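PDB 3PXV: nitroreductase, which binds flavin mononucleotide and, as a member of the nitroreductase family, probably acts as an FMN-dependent oxidoreductase. Local coordinates for residues L110-C113 against G114-C117. Residues are numbered along the deposited sequence; the frame is centred on the assembly and turned at random.
Sequences LVDC and GILC. With FMN (flavin mononucleotide), chain E.
V111 and I115, one helical turn apart, illustrate how one helix face can pack against the methyl-bearing edge of a flavin. Their apolar contact is loose, V111 CG1 standing 4.1 Å from I115 CD1. The two methyls share the dimethylbenzene end of FMN: I115 CD1 comes to 3.3 Å from C8M. V111 CG1 lies 3.5 Å from C7M. I115 has CG1 anti to its carbonyl carbon, and an extended chi2 of -180° carries CD1 on to the flavin, whereas V111 reaches it with CG1 anti to its backbone N (chi1 168°). Trimming I115 to an alanine would probably leave C8M without its methyl neighbour and V111 CG1 without its partner in the next turn. D112 adds a polar atom, OD1, at 3.8 Å from C8M; OD1 accepts a hydrogen bond from G42 N, and OD2 forms a salt bridge with R45. On another side of the helix, C113 SG lies 4.2 Å from C117 SG, a van der Waals contact facing C164 of strand 161-169. The backbone carries four i to i+4 hydrogen bonds, from L110 O–G114 N to C113 O–C117 N. Helix 106-126 thus joins sheet to cofactor in a nitroreductase-fold dimer, whose second subunit hydrogen-bonds the FMN through residues including R13 and S15.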
loop_
_atom_site.group_PDB
_atom_site.type_symbol
_atom_site.label_atom_id
_atom_site.label_comp_id
_atom_site.label_asym_id
_atom_site.label_seq_id
_atom_site.Cartn_x
_atom_site.Cartn_y
_atom_site.Cartn_z
ATOM N N LEU B 110 -0.793 -9.185 0.773
ATOM C CA LEU B 110 -1.398 -8.119 1.542
ATOM C C LEU B 110 -0.644 -6.811 1.335
ATOM O O LEU B 110 -1.273 -5.807 1.128
ATOM C CB LEU B 110 -1.502 -8.492 3.021
ATOM C CG LEU B 110 -2.614 -9.525 3.297
ATOM C CD1 LEU B 110 -2.440 -10.102 4.680
ATOM C CD2 LEU B 110 -3.989 -8.926 3.160
ATOM N N VAL B 111 0.683 -6.811 1.400
ATOM C CA VAL B 111 1.481 -5.605 1.128
ATOM C C VAL B 111 1.056 -5.048 -0.267
ATOM O O VAL B 111 0.573 -3.899 -0.388
ATOM C CB VAL B 111 2.998 -5.931 1.192
ATOM C CG1 VAL B 111 3.840 -4.789 0.624
ATOM C CG2 VAL B 111 3.443 -6.334 2.662
ATOM N N ASP B 112 1.133 -5.899 -1.291
ATOM C CA ASP B 112 0.722 -5.536 -2.634
ATOM C C ASP B 112 -0.685 -4.971 -2.639
ATOM O O ASP B 112 -0.976 -4.001 -3.361
ATOM C CB ASP B 112 0.768 -6.743 -3.587
ATOM C CG ASP B 112 2.185 -7.258 -3.837
ATOM O OD1 ASP B 112 3.166 -6.533 -3.583
ATOM O OD2 ASP B 112 2.331 -8.396 -4.300
ATOM N N CYS B 113 -1.562 -5.576 -1.838
ATOM C CA CYS B 113 -2.936 -5.136 -1.759
ATOM C C CYS B 113 -3.023 -3.696 -1.292
ATOM O O CYS B 113 -3.778 -2.900 -1.881
ATOM C CB CYS B 113 -3.783 -6.047 -0.854
ATOM S SG CYS B 113 -5.530 -5.499 -0.690
ATOM N N GLY B 114 -2.256 -3.364 -0.247
ATOM C CA GLY B 114 -2.230 -2.010 0.310
ATOM C C GLY B 114 -1.622 -1.014 -0.658
ATOM O O GLY B 114 -2.047 0.123 -0.739
ATOM N N ILE B 115 -0.611 -1.468 -1.402
ATOM C CA ILE B 115 0.019 -0.640 -2.413
ATOM C C ILE B 115 -0.999 -0.234 -3.447
ATOM O O ILE B 115 -1.031 0.909 -3.870
ATOM C CB ILE B 115 1.149 -1.380 -3.094
ATOM C CG1 ILE B 115 2.316 -1.505 -2.106
ATOM C CG2 ILE B 115 1.562 -0.655 -4.386
ATOM C CD1 ILE B 115 3.552 -2.229 -2.625
ATOM N N LEU B 116 -1.847 -1.169 -3.859
ATOM C CA LEU B 116 -2.824 -0.860 -4.877
ATOM C C LEU B 116 -3.972 0.010 -4.332
ATOM O O LEU B 116 -4.426 0.946 -5.021
ATOM C CB LEU B 116 -3.318 -2.146 -5.510
ATOM C CG LEU B 116 -4.364 -2.122 -6.635
ATOM C CD1 LEU B 116 -4.189 -3.324 -7.522
ATOM C CD2 LEU B 116 -5.793 -2.055 -6.049
ATOM N N CYS B 117 -4.439 -0.276 -3.109
ATOM C CA CYS B 117 -5.541 0.500 -2.550
ATOM C C CYS B 117 -5.154 1.951 -2.362
ATOM O O CYS B 117 -5.968 2.825 -2.604
ATOM C CB CYS B 117 -6.113 -0.137 -1.284
ATOM S SG CYS B 117 -7.020 -1.660 -1.730
HETATM N N1 FMN E . 12.591 -5.582 -6.468
HETATM C C2 FMN E . 13.906 -5.899 -6.142
HETATM O O2 FMN E . 14.800 -5.788 -6.999
HETATM N N3 FMN E . 14.203 -6.332 -4.856
HETATM C C4 FMN E . 13.176 -6.453 -3.920
HETATM O O4 FMN E . 13.476 -6.843 -2.781
HETATM C C4A FMN E . 11.833 -6.129 -4.269
HETATM N N5 FMN E . 10.783 -6.226 -3.367
HETATM C C5A FMN E . 9.543 -5.657 -3.658
HETATM C C6 FMN E . 8.575 -5.537 -2.653
HETATM C C7 FMN E . 7.322 -4.967 -2.899
HETATM C C7M FMN E . 6.300 -4.841 -1.809
HETATM C C8 FMN E . 7.050 -4.524 -4.173
HETATM C C8M FMN E . 5.736 -3.908 -4.481
HETATM C C9 FMN E . 8.011 -4.640 -5.188
HETATM C C9A FMN E . 9.266 -5.201 -4.954
HETATM N N10 FMN E . 10.257 -5.348 -5.958
HETATM C C10 FMN E . 11.559 -5.689 -5.570
HETATM C "C1'" FMN E . 10.095 -4.753 -7.318
HETATM C "C2'" FMN E . 9.103 -5.484 -8.212
HETATM O "O2'" FMN E . 9.796 -6.445 -8.973
HETATM C "C3'" FMN E . 8.419 -4.487 -9.174
HETATM O "O3'" FMN E . 7.493 -3.640 -8.496
HETATM C "C4'" FMN E . 7.690 -5.217 -10.293
HETATM O "O4'" FMN E . 8.632 -5.939 -11.066
HETATM C "C5'" FMN E . 6.862 -4.257 -11.160
HETATM O "O5'" FMN E . 7.740 -3.441 -11.889
HETATM P P FMN E . 7.689 -1.883 -11.771
HETATM O O1P FMN E . 8.968 -1.443 -12.450
HETATM O O2P FMN E . 7.802 -1.430 -10.338
HETATM O O3P FMN E . 6.440 -1.392 -12.482
#